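Diguanylate cyclase DosC (Escherichia coli, PDB 4ZVA) senses oxygen through a haem-binding globin domain and, as a diguanylate cyclase, makes the bacterial second messenger cyclic-di-GMP. Local coordinates at residues Lys21-Ile25 and Tyr123-Glu127; Gln86-Ala90 and Ala142-Met146. The contacts are given in a common frame with arbitrary orientation. Numbering follows the deposited sequence.

Contact 1 of 2, residues Lys21-Ile25 and Tyr123-Glu127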
loop_
_atom_site.group_PDB
_atom_site.type_symbol
_atom_site.label_atom_id
_atom_site.label_comp_id
_atom_site.label_asym_id
_atom_site.label_seq_id
_atom_site.Cartn_x
_atom_site.Cartn_y
_atom_site.Cartn_z
ATOM N N LYS A 21 17.224 -2.385 10.632
ATOM C CA LYS A 21 16.859 -0.996 10.862
ATOM C C LYS A 21 15.350 -0.824 10.795
ATOM O O LYS A 21 14.785 0.028 11.481
ATOM C CB LYS A 21 17.552 -0.085 9.847
ATOM C CG LYS A 21 19.057 -0.004 10.035
ATOM C CD LYS A 21 19.699 0.958 9.051
ATOM C CE LYS A 21 21.195 1.062 9.290
ATOM N NZ LYS A 21 21.878 -0.243 9.077
ATOM N N ALA A 22 14.697 -1.648 9.979
ATOM C CA ALA A 22 13.241 -1.678 9.927
ATOM C C ALA A 22 12.668 -2.124 11.272
ATOM O O ALA A 22 11.683 -1.564 11.759
ATOM C CB ALA A 22 12.764 -2.596 8.807
ATOM N N ALA A 23 13.276 -3.147 11.860
ATOM C CA ALA A 23 12.865 -3.611 13.180
ATOM C C ALA A 23 13.137 -2.543 14.235
ATOM O O ALA A 23 12.342 -2.354 15.151
ATOM C CB ALA A 23 13.577 -4.908 13.541
ATOM N N GLU A 24 14.261 -1.846 14.096
ATOM C CA GLU A 24 14.634 -0.802 15.047
ATOM C C GLU A 24 13.599 0.315 15.041
ATOM O O GLU A 24 13.143 0.757 16.094
ATOM C CB GLU A 24 16.026 -0.249 14.719
ATOM C CG GLU A 24 16.662 0.590 15.828
ATOM C CD GLU A 24 16.211 2.040 15.827
ATOM O OE1 GLU A 24 15.719 2.519 14.783
ATOM O OE2 GLU A 24 16.357 2.705 16.876
ATOM N N ILE A 25 13.221 0.754 13.845
ATOM C CA ILE A 25 12.205 1.785 13.685
ATOM C C ILE A 25 10.891 1.346 14.319
ATOM O O ILE A 25 10.240 2.116 15.024
ATOM C CB ILE A 25 11.974 2.123 12.194
ATOM C CG1 ILE A 25 13.175 2.883 11.630
ATOM C CG2 ILE A 25 10.715 2.952 12.017
ATOM C CD1 ILE A 25 13.386 4.239 12.261
ATOM N N TYR A 123 19.670 7.383 9.619
ATOM C CA TYR A 123 20.189 6.475 8.605
ATOM C C TYR A 123 20.471 7.239 7.315
ATOM O O TYR A 123 19.974 8.347 7.130
ATOM C CB TYR A 123 19.203 5.328 8.367
ATOM C CG TYR A 123 18.868 4.552 9.624
ATOM C CD1 TYR A 123 19.844 4.289 10.578
ATOM C CD2 TYR A 123 17.577 4.101 9.870
ATOM C CE1 TYR A 123 19.553 3.582 11.730
ATOM C CE2 TYR A 123 17.274 3.394 11.026
ATOM C CZ TYR A 123 18.267 3.138 11.951
ATOM O OH TYR A 123 17.980 2.438 13.102
ATOM N N SER A 124 21.266 6.652 6.425
ATOM C CA SER A 124 21.543 7.281 5.136
ATOM C C SER A 124 20.301 7.242 4.257
ATOM O O SER A 124 19.377 6.474 4.517
ATOM C CB SER A 124 22.712 6.596 4.426
ATOM O OG SER A 124 22.326 5.342 3.894
ATOM N N ALA A 125 20.279 8.080 3.226
ATOM C CA ALA A 125 19.141 8.132 2.316
ATOM C C ALA A 125 18.924 6.786 1.633
ATOM O O ALA A 125 17.789 6.348 1.461
ATOM C CB ALA A 125 19.341 9.226 1.281
ATOM N N ALA A 126 20.019 6.123 1.271
ATOM C CA ALA A 126 19.943 4.805 0.646
ATOM C C ALA A 126 19.333 3.789 1.605
ATOM O O ALA A 126 18.547 2.935 1.201
ATOM C CB ALA A 126 21.320 4.349 0.189
ATOM N N GLU A 127 19.703 3.882 2.877
ATOM C CA GLU A 127 19.152 2.994 3.892
ATOM C C GLU A 127 17.672 3.279 4.125
ATOM O O GLU A 127 16.866 2.355 4.233
ATOM C CB GLU A 127 19.934 3.127 5.203
ATOM C CG GLU A 127 21.329 2.534 5.122
ATOM C CD GLU A 127 22.173 2.830 6.345
ATOM O OE1 GLU A 127 21.828 3.757 7.109
ATOM O OE2 GLU A 127 23.189 2.132 6.537
HETATM O O HOH W 1 22.407 -0.664 6.506
#

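Contact 2 of 2, residues Gln86-Ala90 and Ala142-Met146. With HEM (protoporphyrin IX containing Fe), chain C.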
loop_
_atom_site.group_PDB
_atom_site.type_symbol
_atom_site.label_atom_id
_atom_site.label_comp_id
_atom_site.label_asym_id
_atom_site.label_seq_id
_atom_site.Cartn_x
_atom_site.Cartn_y
_atom_site.Cartn_z
ATOM N N GLN A 86 -2.901 -12.459 11.275
ATOM C CA GLN A 86 -3.753 -11.658 10.401
ATOM C C GLN A 86 -5.153 -12.255 10.301
ATOM O O GLN A 86 -6.146 -11.527 10.265
ATOM C CB GLN A 86 -3.136 -11.531 9.004
ATOM C CG GLN A 86 -1.658 -11.176 8.992
ATOM C CD GLN A 86 -1.316 -10.019 9.914
ATOM O OE1 GLN A 86 -2.036 -9.022 9.980
ATOM N NE2 GLN A 86 -0.208 -10.151 10.634
ATOM N N HIS A 87 -5.226 -13.582 10.259
ATOM C CA HIS A 87 -6.509 -14.276 10.262
ATOM C C HIS A 87 -7.290 -13.969 11.534
ATOM O O HIS A 87 -8.495 -13.725 11.484
ATOM C CB HIS A 87 -6.312 -15.785 10.113
ATOM C CG HIS A 87 -6.032 -16.219 8.708
ATOM N ND1 HIS A 87 -4.785 -16.113 8.129
ATOM C CD2 HIS A 87 -6.842 -16.750 7.761
ATOM C CE1 HIS A 87 -4.837 -16.567 6.890
ATOM N NE2 HIS A 87 -6.074 -16.958 6.641
ATOM N N THR A 88 -6.597 -13.981 12.668
ATOM C CA THR A 88 -7.218 -13.685 13.955
ATOM C C THR A 88 -7.782 -12.268 13.976
ATOM O O THR A 88 -8.903 -12.042 14.433
ATOM C CB THR A 88 -6.219 -13.852 15.117
ATOM O OG1 THR A 88 -5.753 -15.208 15.158
ATOM C CG2 THR A 88 -6.875 -13.505 16.444
ATOM N N VAL A 89 -7.000 -11.319 13.471
ATOM C CA VAL A 89 -7.424 -9.924 13.411
ATOM C C VAL A 89 -8.613 -9.770 12.473
ATOM O O VAL A 89 -9.538 -9.000 12.739
ATOM C CB VAL A 89 -6.282 -9.006 12.938
ATOM C CG1 VAL A 89 -6.742 -7.559 12.905
ATOM C CG2 VAL A 89 -5.075 -9.162 13.840
ATOM N N ALA A 90 -8.579 -10.517 11.375
ATOM C CA ALA A 90 -9.670 -10.520 10.410
ATOM C C ALA A 90 -10.963 -10.989 11.068
ATOM O O ALA A 90 -12.025 -10.404 10.855
ATOM C CB ALA A 90 -9.322 -11.399 9.222
ATOM N N ALA A 142 0.855 -8.169 4.560
ATOM C CA ALA A 142 0.073 -8.481 5.747
ATOM C C ALA A 142 -1.385 -8.074 5.562
ATOM O O ALA A 142 -2.294 -8.790 5.984
ATOM C CB ALA A 142 0.664 -7.794 6.970
ATOM N N MET A 143 -1.606 -6.927 4.924
ATOM C CA MET A 143 -2.964 -6.447 4.676
ATOM C C MET A 143 -3.736 -7.406 3.778
ATOM O O MET A 143 -4.917 -7.668 4.008
ATOM C CB MET A 143 -2.956 -5.058 4.041
ATOM C CG MET A 143 -4.347 -4.599 3.620
ATOM S SD MET A 143 -4.462 -2.869 3.140
ATOM C CE MET A 143 -3.551 -2.885 1.601
ATOM N N GLU A 144 -3.069 -7.925 2.755
ATOM C CA GLU A 144 -3.730 -8.830 1.825
ATOM C C GLU A 144 -4.158 -10.112 2.533
ATOM O O GLU A 144 -5.264 -10.596 2.317
ATOM C CB GLU A 144 -2.826 -9.158 0.636
ATOM C CG GLU A 144 -3.482 -10.087 -0.382
ATOM C CD GLU A 144 -2.666 -10.252 -1.651
ATOM O OE1 GLU A 144 -1.929 -9.313 -2.020
ATOM O OE2 GLU A 144 -2.748 -11.332 -2.274
ATOM N N VAL A 145 -3.292 -10.645 3.391
ATOM C CA VAL A 145 -3.629 -11.833 4.173
ATOM C C VAL A 145 -4.872 -11.573 5.020
ATOM O O VAL A 145 -5.765 -12.416 5.107
ATOM C CB VAL A 145 -2.468 -12.266 5.092
ATOM C CG1 VAL A 145 -2.886 -13.442 5.959
ATOM C CG2 VAL A 145 -1.250 -12.636 4.270
ATOM N N MET A 146 -4.925 -10.394 5.630
ATOM C CA MET A 146 -6.045 -10.011 6.481
ATOM C C MET A 146 -7.335 -9.824 5.680
ATOM O O MET A 146 -8.403 -10.275 6.095
ATOM C CB MET A 146 -5.717 -8.731 7.253
ATOM C CG MET A 146 -6.763 -8.349 8.285
ATOM S SD MET A 146 -6.397 -6.784 9.102
ATOM C CE MET A 146 -4.793 -7.150 9.813
HETATM C CHA HEM C . -8.829 -5.160 16.870
HETATM C CHB HEM C . -10.978 -1.287 14.894
HETATM C CHC HEM C . -7.666 -1.349 11.371
HETATM C CHD HEM C . -4.979 -4.464 13.926
HETATM C C1A HEM C . -9.684 -4.096 16.679
HETATM C C2A HEM C . -10.762 -3.668 17.554
HETATM C C3A HEM C . -11.344 -2.601 17.001
HETATM C C4A HEM C . -10.669 -2.312 15.757
HETATM C CMA HEM C . -12.535 -1.807 17.576
HETATM C CAA HEM C . -11.176 -4.306 18.899
HETATM C CBA HEM C . -10.002 -4.266 19.872
HETATM C CGA HEM C . -10.475 -4.600 21.258
HETATM O O1A HEM C . -11.661 -4.318 21.574
HETATM O O2A HEM C . -9.659 -5.138 22.048
HETATM C C1B HEM C . -10.255 -0.946 13.777
HETATM C C2B HEM C . -10.498 0.201 12.926
HETATM C C3B HEM C . -9.577 0.182 11.943
HETATM C C4B HEM C . -8.732 -0.975 12.157
HETATM C CMB HEM C . -11.641 1.214 13.174
HETATM C CAB HEM C . -9.351 1.155 10.757
HETATM C CBB HEM C . -10.048 2.274 10.546
HETATM C C1C HEM C . -6.607 -2.124 11.788
HETATM C C2C HEM C . -5.302 -2.200 11.163
HETATM C C3C HEM C . -4.555 -3.069 11.872
HETATM C C4C HEM C . -5.374 -3.558 12.965
HETATM C CMC HEM C . -4.919 -1.390 9.902
HETATM C CAC HEM C . -3.089 -3.528 11.662
HETATM C CBC HEM C . -2.271 -3.045 10.721
HETATM C C1D HEM C . -5.754 -4.955 14.957
HETATM C C2D HEM C . -5.320 -5.936 15.928
HETATM C C3D HEM C . -6.525 -6.154 16.855
HETATM C C4D HEM C . -7.563 -5.286 16.342
HETATM C CMD HEM C . -3.927 -6.600 16.003
HETATM C CAD HEM C . -6.639 -7.100 18.072
HETATM C CBD HEM C . -6.431 -8.543 17.620
HETATM C CGD HEM C . -6.926 -9.496 18.678
HETATM O O1D HEM C . -6.605 -10.709 18.587
HETATM O O2D HEM C . -7.640 -9.046 19.611
HETATM N NA HEM C . -9.662 -3.245 15.590
HETATM N NB HEM C . -9.172 -1.642 13.282
HETATM N NC HEM C . -6.615 -2.964 12.881
HETATM N ND HEM C . -7.072 -4.604 15.233
HETATM FE FE HEM C . -8.233 -3.294 14.099
#

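Contact 1 of 2, residues Lys21-Ile25 and Tyr123-Glu127
Lys21 opens the contact by laying its long aliphatic chain over the Tyr123 ring: its CD lies 3.6 Å from the ring centroid, almost on the normal, a CH-pi contact. Lysine suits this place because its methylenes cover the ring while the ammonium reaches on to Glu127. That salt bridge is long (Lys21 NZ to Glu127 OE2, 3.7 Å), and a water bridges the same two atoms. Glu127 also closes a capping box: Ser124 N donates to Glu127 OE1 (3.0 Å) and Glu127 N to Ser124 OG (3.2 Å). One turn after Lys21, Glu24 OE1 lies 2.8 Å from Tyr123 OH near the ring plane, a weak hydrogen bond at most. Ile25, itself buried, brings its CD1 to 4.2 Å from Tyr123 CE2, an apolar contact. In this all-helical protoglobin domain, helix 16-43 thus meets the loop residue Tyr123 and, through Glu127, the first turn of the last modelled helix, 125-147; Ile25 also packs on helix 100-119, and Ala125 touches Ala125 of the second subunit.

Contact 2 of 2, residues Gln86-Ala90 and Ala142-Met146
Met146 fills the gap between the two helices with a side chain extended through chi1 and chi2 (both t), turning only at chi3 (m). This carries its CE to 3.7 Å from Val89 CG1 and 3.3 Å from Gln86 OE1, a reach that suits slender methionine. Gln86 instead folds back (chi1 and chi2 both m), bringing its NE2 to the carbonyl of Leu82 and its OE1 to the indole of Trp67. Its CB meets Val145 CG1 at 3.6 Å, and His87 CE1 comes to 3.8 Å from the same methyl. Ala90 is small enough to let its CB sit 3.4 Å from Met146 O. The axes of segments 86-90 and 142-146 approach to 8.8 Å and cross at -51°. Val89, in its t rotamer, also brings CG1 to 3.5 Å from haem C1D. With Gln86 and His87 (ND1 to Ile83 O) hydrogen-bonded to other residues, the contact rests on van der Waals packing, so that helix 125-147 packs, through Met146, on Val89 of the haem pocket.

Both contacts use helix 125-147, contact 1 at its N-terminal end and the residues leading into it, contact 2 near its other end, with centres about 26 Å apart on opposite sides of the chain's centre. Contact 1 lies at the surface, where charged groups can share water, and mixes a long salt bridge with aromatic packing. Contact 2 is buried beside the haem and relies on van der Waals contacts of Met146, Val145, Val89 and the aliphatic part of Gln86, without a hydrogen bond between its segments. Each also touches the second subunit, contact 1 through alanines, contact 2 through Met143 and a Glu144 salt bridge to Arg108 of that subunit, though neither residue touches 86-90.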